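Local atomic coordinates of ethylbenzene dehydrogenase beta-subunit (Aromatoleum aromaticum, PDB entry 2IVF), a protein that is the iron-sulfur subunit of a three-chain assembly and binds three SF4 clusters and one Fe3-S4 cluster, held by ferredoxin-type cysteine motifs. Residues C151-N156 and E209-C214; A193-A198 and A262-G267; L19-D24 and R235-L240. All coordinates share one frame; numbering follows the deposited sequence.

All three contacts are largely buried, yet contact 2 alone has an exposed residue, A262, among those that touch. Contacts 1 and 2 meet the same SF4 cluster and touch each other, the backbone of T155 and N156 pairing with that of G267 and T266. Contact 1 also reaches a second SF4 cluster, and its L213 packs on L19 and F237 of contact 3. Their chemistry follows their place: thiolates, an imidazole and an ammonium between two clusters in contact 1, aromatic and proline packing with a water in contact 2, and regular backbone pairing beside a third SF4 cluster in contact 3.

Contact 1: C151-N156 and E209-C214; sequences CNHCTN and EKCILC. With SF4 (iron/sulfur cluster), chain U; SF4 (iron/sulfur cluster), chain S.
H153 and C211 meet through a single long hydrogen bond, NE2 giving its proton to SG over 3.5 Å with an N-H...S angle of 164°. The sulfur lies close to the imidazole plane, at the ring edge. This same thiolate binds an iron of one SF4 cluster and also takes the backbone N-H of L213, so three groups grip it. Around the ring the packing is tight. L213 puts CD1 over one face, 3.6 Å above the plane and displaced toward the rim, while C151 SG sits over the centre of the opposite face at 3.7 Å. That sandwich, together with a bond between ND1 and the backbone N of V177, fixes the rotation of the imidazole. C151 SG in turn receives the N-H of its neighbour H153 and binds an iron of the second cluster. The two segments are thus a pair of Cys-x-x-Cys loops of the ferredoxin type, C151 with C154 on one SF4 cluster and C211 with C214 on the other, and H153 bridges from one loop to a ligand of the other cluster. Between them the C151 and C211 CB atoms touch at 3.7 Å. K210 comes in from the strand side: its chain bends at chi3 (-71°) and chi4 (-52°), which brings NZ to 2.6 Å from C211 O and 3.1 Å from C151 SG. V177 O is a further acceptor for this ammonium, whose charge probably helps to offset that of the nearby thiolates. The far end of the first loop is looser and takes no part in this packing; T155 and N156 are exposed, and their side chains bond instead to N269 and G265.

Contact 2: A193-A198 and A262-G267; sequences ACPYKA and AEYGTG. With SF4 (iron/sulfur cluster), chain S.
P195 packs on Y264, its CB 3.4 Å from Y264 CD2, and the two side chains run by one another, oppositely directed. An edge of Y264, at CD2, is turned to the face of Y196 in an edge-to-face pair, with centroids 5.5 Å apart and planes at 59°. T266 meets both residues of the other segment: its CG2 faces P195 CG tip to tip, and its OG1, set between the backbone N and the carbonyl carbon (chi1 70°), comes 3.4 Å from Y196 CE2 in the plane of that ring. A water completes this layer, giving a proton to Y196 OH at 2.9 Å and taking one from T266 N at 2.8 Å; it also bonds to T266 OG1. The phenol hydroxyl has a second partner in L260 O, so the far end of Y196 is held by polar bonds, while its CD2 lies 3.6 Å from S2 of the SF4 cluster. Behind these side chains, a type I turn from C194 to K197 sets the backbone. K197 N and NZ both reach C194 O, one from each side of the carbonyl plane, and A198 N donates to C194 SG, the thiolate that binds FE1. A cluster cysteine followed by proline is the familiar ending of a ferredoxin-type cysteine motif, covered here by the loop of residues 262-267.

Contact 3: L19-D24 and R235-L240; sequences LVTVID and RAFGYL. With SF4 (iron/sulfur cluster), chain T.
V20 and V22 pair with G238 and A236 through four backbone hydrogen bonds, among them V20 N to G238 O at 2.8 Å and G238 N to V20 O at 3.0 Å, joining antiparallel strands whose axes run at 164° to each other. CA-H...O contacts at the non-hydrogen-bonded positions reinforce the pairing. G238 is almost fully extended, a conformation in which a CB would be jammed against the preceding carbonyl oxygen. On the face that carries L19, T21 and I23, every neighbour across the pair is long. L19 and Y239 lie side by side, and L19 CD2 stands 3.5 Å above the tyrosine ring, offset toward its rim, in a CH-pi contact. The same methyl is 3.8 Å from F237 CZ, while F237 CD1 lies 3.3 Å from V20 O, and T21 OG1 approaches the edge of this phenyl ring near its plane. N227 serves both strands, its ND2 bonded to T21 OG1 and its OD1 to R235 NH1. R235 and I23 also run side by side; a bend at chi2 (-69°) directs CD along the isoleucine, and I23 CD1 then covers the centre of one guanidinium face at 4.0 Å. The edge of that group turns to the SF4 cluster, with R235 NE 3.3 Å from S4, so its positive charge would tend to stabilise the cluster sulfurs. N54 OD1 accepts from NH2. On the face of V20, V22 and A236 the residues are smaller; V22 and A236 touch through CB, V20 CG1 meets CB of L240, just past the strand, and helix 246-253 packs against V20, V22 and A236. Strand 235-239 is an edge strand, within this chain, of a four-stranded mixed sheet, and its antiparallel pairing with an early strand next to a cluster recalls bacterial ferredoxins.

Contact 1: C151-N156 and E209-C214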
# COMPACT_ATOMS: atom_id res chain seq x y z
N CYS B 151 1.41 17.48 15.72
CA CYS B 151 1.40 18.42 16.83
C CYS B 151 0.04 19.11 16.81
O CYS B 151 -0.47 19.45 15.75
CB CYS B 151 2.52 19.44 16.76
SG CYS B 151 2.28 20.91 17.78
N ASN B 152 -0.52 19.30 18.00
CA ASN B 152 -1.83 19.87 18.15
C ASN B 152 -1.85 21.40 18.15
O ASN B 152 -2.91 21.99 18.24
CB ASN B 152 -2.50 19.30 19.42
CG ASN B 152 -2.63 17.81 19.36
OD1 ASN B 152 -3.38 17.29 18.52
ND2 ASN B 152 -1.83 17.10 20.14
N HIS B 153 -0.69 22.05 18.10
CA HIS B 153 -0.60 23.51 18.17
C HIS B 153 -1.50 24.08 19.21
O HIS B 153 -2.31 25.00 18.98
CB HIS B 153 -0.78 24.12 16.78
CG HIS B 153 0.24 23.63 15.83
ND1 HIS B 153 1.53 24.14 15.80
CD2 HIS B 153 0.23 22.58 14.97
CE1 HIS B 153 2.24 23.47 14.92
NE2 HIS B 153 1.47 22.53 14.39
N CYS B 154 -1.29 23.52 20.40
CA CYS B 154 -2.09 23.77 21.55
C CYS B 154 -2.27 25.23 21.90
O CYS B 154 -1.40 26.09 21.64
CB CYS B 154 -1.48 23.02 22.74
SG CYS B 154 -1.32 21.25 22.41
N THR B 155 -3.41 25.52 22.51
CA THR B 155 -3.69 26.86 23.05
C THR B 155 -2.91 27.10 24.32
O THR B 155 -2.50 28.22 24.61
CB THR B 155 -5.19 26.97 23.35
OG1 THR B 155 -5.92 26.76 22.14
CG2 THR B 155 -5.55 28.30 23.94
N ASN B 156 -2.72 26.03 25.11
CA ASN B 156 -1.90 26.14 26.32
C ASN B 156 -0.76 25.13 26.25
O ASN B 156 -0.78 24.13 26.95
CB ASN B 156 -2.74 25.91 27.54
CG ASN B 156 -1.93 25.97 28.81
OD1 ASN B 156 -1.05 26.83 28.93
ND2 ASN B 156 -2.18 25.04 29.76
N GLU B 209 12.85 19.27 17.19
CA GLU B 209 12.04 19.68 16.08
C GLU B 209 10.63 19.10 16.23
O GLU B 209 10.39 18.20 17.03
CB GLU B 209 12.64 19.19 14.80
CG GLU B 209 14.02 19.75 14.52
CD GLU B 209 14.39 19.65 13.08
OE1 GLU B 209 13.67 20.24 12.24
OE2 GLU B 209 15.42 19.03 12.79
N LYS B 210 9.73 19.62 15.42
CA LYS B 210 8.34 19.28 15.51
C LYS B 210 7.61 19.76 14.25
O LYS B 210 8.11 20.56 13.46
CB LYS B 210 7.75 19.99 16.75
CG LYS B 210 7.69 21.50 16.62
CD LYS B 210 7.05 22.16 17.82
CE LYS B 210 5.57 21.94 17.95
NZ LYS B 210 4.85 22.29 16.69
N CYS B 211 6.37 19.33 14.14
CA CYS B 211 5.48 19.84 13.12
C CYS B 211 5.48 21.35 13.12
O CYS B 211 5.31 21.97 14.15
CB CYS B 211 4.09 19.28 13.36
SG CYS B 211 2.75 19.97 12.45
N ILE B 212 5.73 21.90 11.94
CA ILE B 212 5.77 23.35 11.71
C ILE B 212 4.46 23.88 11.05
O ILE B 212 4.38 25.00 10.57
CB ILE B 212 7.02 23.72 10.88
CG1 ILE B 212 7.00 23.07 9.48
CG2 ILE B 212 8.27 23.29 11.69
CD1 ILE B 212 8.03 23.69 8.48
N LEU B 213 3.43 23.06 11.13
CA LEU B 213 2.20 23.24 10.38
C LEU B 213 2.48 23.70 8.94
O LEU B 213 1.74 24.50 8.38
CB LEU B 213 1.21 24.17 11.08
CG LEU B 213 -0.18 23.55 11.29
CD1 LEU B 213 -1.07 24.51 12.09
CD2 LEU B 213 -0.85 23.11 9.97
N CYS B 214 3.52 23.11 8.32
CA CYS B 214 3.92 23.48 6.97
C CYS B 214 3.90 24.98 6.72
O CYS B 214 3.42 25.41 5.68
CB CYS B 214 2.99 22.85 5.97
SG CYS B 214 3.21 21.09 5.76
FE1 SF4 U . 2.92 19.23 10.37
FE2 SF4 U . 4.19 17.63 8.72
FE3 SF4 U . 1.52 17.86 8.56
FE4 SF4 U . 3.04 19.91 7.70
S1 SF4 U . 2.94 17.81 6.78
S2 SF4 U . 1.25 20.09 9.09
S3 SF4 U . 4.83 19.80 9.18
S4 SF4 U . 2.77 16.97 10.33
FE1 SF4 S . 2.93 19.05 22.32
FE2 SF4 S . 3.55 21.61 22.30
FE3 SF4 S . 0.92 20.84 22.17
FE4 SF4 S . 2.55 20.41 20.01
S1 SF4 S . 1.92 22.45 20.90
S2 SF4 S . 1.10 18.90 20.99
S3 SF4 S . 4.53 20.02 21.03
S4 SF4 S . 2.35 20.56 23.96

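Contact 2: A193-A198 and A262-G267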
# COMPACT_ATOMS: atom_id res chain seq x y z
N ALA B 193 7.63 17.42 28.64
CA ALA B 193 6.44 18.19 28.95
C ALA B 193 5.26 17.99 27.99
O ALA B 193 4.13 18.13 28.39
CB ALA B 193 6.79 19.67 29.03
N CYS B 194 5.54 17.76 26.72
CA CYS B 194 4.48 17.59 25.75
C CYS B 194 3.84 16.23 26.00
O CYS B 194 4.49 15.22 25.78
CB CYS B 194 4.98 17.67 24.32
SG CYS B 194 3.74 17.01 23.16
N PRO B 195 2.57 16.20 26.43
CA PRO B 195 1.96 14.94 26.78
C PRO B 195 1.60 14.13 25.57
O PRO B 195 1.17 12.99 25.71
CB PRO B 195 0.70 15.37 27.50
CG PRO B 195 0.34 16.61 26.83
CD PRO B 195 1.62 17.31 26.56
N TYR B 196 1.73 14.73 24.39
CA TYR B 196 1.54 14.00 23.12
C TYR B 196 2.83 13.43 22.52
O TYR B 196 2.82 12.73 21.46
CB TYR B 196 0.90 14.94 22.13
CG TYR B 196 -0.44 15.41 22.58
CD1 TYR B 196 -1.59 14.66 22.33
CD2 TYR B 196 -0.57 16.61 23.23
CE1 TYR B 196 -2.86 15.09 22.81
CE2 TYR B 196 -1.82 17.07 23.69
CZ TYR B 196 -2.97 16.31 23.46
OH TYR B 196 -4.16 16.83 23.94
N LYS B 197 3.95 13.80 23.13
CA LYS B 197 5.30 13.51 22.61
C LYS B 197 5.43 13.88 21.15
O LYS B 197 5.89 13.08 20.33
CB LYS B 197 5.70 12.06 22.91
CG LYS B 197 5.78 11.78 24.42
CD LYS B 197 6.94 12.57 25.05
CE LYS B 197 7.00 12.56 26.57
NZ LYS B 197 5.92 13.31 27.27
N ALA B 198 4.96 15.10 20.84
CA ALA B 198 4.93 15.65 19.49
C ALA B 198 6.13 16.58 19.22
O ALA B 198 6.16 17.34 18.25
CB ALA B 198 3.61 16.38 19.25
N ALA B 262 -7.94 15.83 25.83
CA ALA B 262 -8.09 17.19 26.37
C ALA B 262 -7.75 17.23 27.87
O ALA B 262 -7.43 18.32 28.40
CB ALA B 262 -9.50 17.68 26.15
N GLU B 263 -7.86 16.08 28.55
CA GLU B 263 -7.53 16.01 29.98
C GLU B 263 -6.05 16.25 30.27
O GLU B 263 -5.69 16.48 31.41
CB GLU B 263 -7.98 14.71 30.66
CG GLU B 263 -7.19 13.48 30.33
CD GLU B 263 -7.53 12.88 28.97
OE1 GLU B 263 -8.33 13.46 28.19
OE2 GLU B 263 -7.00 11.79 28.69
N TYR B 264 -5.22 16.19 29.24
CA TYR B 264 -3.82 16.58 29.36
C TYR B 264 -3.59 18.07 29.56
O TYR B 264 -2.44 18.50 29.84
CB TYR B 264 -3.01 16.08 28.17
CG TYR B 264 -2.93 14.58 27.97
CD1 TYR B 264 -3.38 13.67 28.91
CD2 TYR B 264 -2.36 14.08 26.83
CE1 TYR B 264 -3.28 12.29 28.69
CE2 TYR B 264 -2.25 12.73 26.61
CZ TYR B 264 -2.70 11.84 27.55
OH TYR B 264 -2.59 10.48 27.27
N GLY B 265 -4.65 18.88 29.45
CA GLY B 265 -4.62 20.27 29.91
C GLY B 265 -4.05 21.30 28.96
O GLY B 265 -3.90 22.48 29.33
N THR B 266 -3.76 20.91 27.72
CA THR B 266 -3.08 21.78 26.79
C THR B 266 -3.98 22.50 25.79
O THR B 266 -3.52 23.40 25.12
CB THR B 266 -2.01 21.02 26.00
OG1 THR B 266 -2.61 20.11 25.07
CG2 THR B 266 -1.07 20.25 26.94
N GLY B 267 -5.26 22.13 25.71
CA GLY B 267 -6.14 22.76 24.73
C GLY B 267 -5.68 22.48 23.31
O GLY B 267 -5.37 23.39 22.53
FE1 SF4 S . 2.93 19.05 22.32
FE2 SF4 S . 3.55 21.61 22.30
FE3 SF4 S . 0.92 20.84 22.17
FE4 SF4 S . 2.55 20.41 20.01
S1 SF4 S . 1.92 22.45 20.90
S2 SF4 S . 1.10 18.90 20.99
S3 SF4 S . 4.53 20.02 21.03
S4 SF4 S . 2.35 20.56 23.96
O HOH W 1 -4.44 18.53 26.33

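Contact 3: L19-D24 and R235-L240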
# COMPACT_ATOMS: atom_id res chain seq x y z
N LEU B 19 -5.06 28.06 13.65
CA LEU B 19 -5.21 27.04 12.64
C LEU B 19 -5.54 25.72 13.29
O LEU B 19 -4.94 25.35 14.28
CB LEU B 19 -3.94 26.93 11.79
CG LEU B 19 -3.67 28.09 10.81
CD1 LEU B 19 -2.29 28.02 10.10
CD2 LEU B 19 -4.77 28.13 9.77
N VAL B 20 -6.51 25.03 12.72
CA VAL B 20 -6.93 23.74 13.21
C VAL B 20 -7.11 22.76 12.08
O VAL B 20 -7.32 23.14 10.90
CB VAL B 20 -8.23 23.80 14.02
CG1 VAL B 20 -8.17 24.94 15.11
CG2 VAL B 20 -9.39 23.94 13.15
N THR B 21 -6.97 21.48 12.44
CA THR B 21 -7.24 20.40 11.55
C THR B 21 -8.33 19.54 12.19
O THR B 21 -8.37 19.34 13.40
CB THR B 21 -5.98 19.52 11.33
OG1 THR B 21 -4.99 20.24 10.55
CG2 THR B 21 -6.37 18.24 10.57
N VAL B 22 -9.22 19.08 11.36
CA VAL B 22 -10.18 18.06 11.76
C VAL B 22 -9.80 16.78 11.02
O VAL B 22 -9.51 16.79 9.82
CB VAL B 22 -11.62 18.45 11.39
CG1 VAL B 22 -12.57 17.24 11.47
CG2 VAL B 22 -12.08 19.62 12.30
N ILE B 23 -9.82 15.66 11.73
CA ILE B 23 -9.49 14.35 11.13
C ILE B 23 -10.66 13.42 11.36
O ILE B 23 -11.06 13.22 12.49
CB ILE B 23 -8.25 13.73 11.80
CG1 ILE B 23 -7.07 14.72 11.64
CG2 ILE B 23 -7.98 12.28 11.30
CD1 ILE B 23 -5.72 14.28 12.25
N ASP B 24 -11.24 12.90 10.29
CA ASP B 24 -12.47 12.10 10.39
C ASP B 24 -12.05 10.66 10.46
O ASP B 24 -11.71 10.06 9.46
CB ASP B 24 -13.39 12.32 9.18
CG ASP B 24 -14.72 11.62 9.33
OD1 ASP B 24 -14.82 10.69 10.20
OD2 ASP B 24 -15.66 11.96 8.58
N ARG B 235 -9.40 14.85 6.01
CA ARG B 235 -8.80 15.97 6.68
C ARG B 235 -9.47 17.28 6.26
O ARG B 235 -9.70 17.51 5.10
CB ARG B 235 -7.35 16.07 6.25
CG ARG B 235 -6.46 14.88 6.51
CD ARG B 235 -6.23 14.71 7.93
NE ARG B 235 -5.18 13.74 8.16
CZ ARG B 235 -3.94 14.02 8.57
NH1 ARG B 235 -3.53 15.26 8.79
NH2 ARG B 235 -3.09 13.03 8.78
N ALA B 236 -9.79 18.12 7.22
CA ALA B 236 -10.15 19.48 6.92
C ALA B 236 -9.25 20.42 7.70
O ALA B 236 -8.69 20.07 8.75
CB ALA B 236 -11.66 19.75 7.26
N PHE B 237 -9.13 21.64 7.19
CA PHE B 237 -8.11 22.53 7.66
C PHE B 237 -8.64 23.94 7.56
O PHE B 237 -9.36 24.29 6.62
CB PHE B 237 -6.87 22.44 6.76
CG PHE B 237 -5.73 23.33 7.22
CD1 PHE B 237 -5.17 23.16 8.46
CD2 PHE B 237 -5.21 24.33 6.39
CE1 PHE B 237 -4.10 23.98 8.87
CE2 PHE B 237 -4.15 25.13 6.79
CZ PHE B 237 -3.60 24.96 8.02
N GLY B 238 -8.27 24.77 8.52
CA GLY B 238 -8.59 26.17 8.42
C GLY B 238 -8.50 26.87 9.75
O GLY B 238 -8.05 26.28 10.70
N TYR B 239 -8.98 28.11 9.78
CA TYR B 239 -9.02 28.90 11.02
C TYR B 239 -10.29 28.57 11.79
O TYR B 239 -11.40 28.61 11.25
CB TYR B 239 -9.01 30.37 10.72
CG TYR B 239 -7.71 30.85 10.14
CD1 TYR B 239 -6.57 31.03 10.95
CD2 TYR B 239 -7.60 31.12 8.80
CE1 TYR B 239 -5.38 31.49 10.40
CE2 TYR B 239 -6.42 31.60 8.26
CZ TYR B 239 -5.33 31.79 9.05
OH TYR B 239 -4.18 32.24 8.46
N LEU B 240 -10.12 28.31 13.08
CA LEU B 240 -11.24 27.93 13.91
C LEU B 240 -12.35 29.02 13.97
O LEU B 240 -13.54 28.69 14.14
CB LEU B 240 -10.74 27.57 15.31
CG LEU B 240 -11.73 27.04 16.33
CD1 LEU B 240 -12.26 25.71 15.93
CD2 LEU B 240 -11.08 26.94 17.67
FE1 SF4 T . -5.73 8.32 7.12
FE2 SF4 T . -3.41 9.68 6.60
FE3 SF4 T . -5.66 10.16 5.21
FE4 SF4 T . -4.37 7.83 4.73
S1 SF4 T . -3.56 9.90 4.33
S2 SF4 T . -6.62 8.14 5.01
S3 SF4 T . -3.64 7.41 6.86
S4 SF4 T . -5.33 10.53 7.47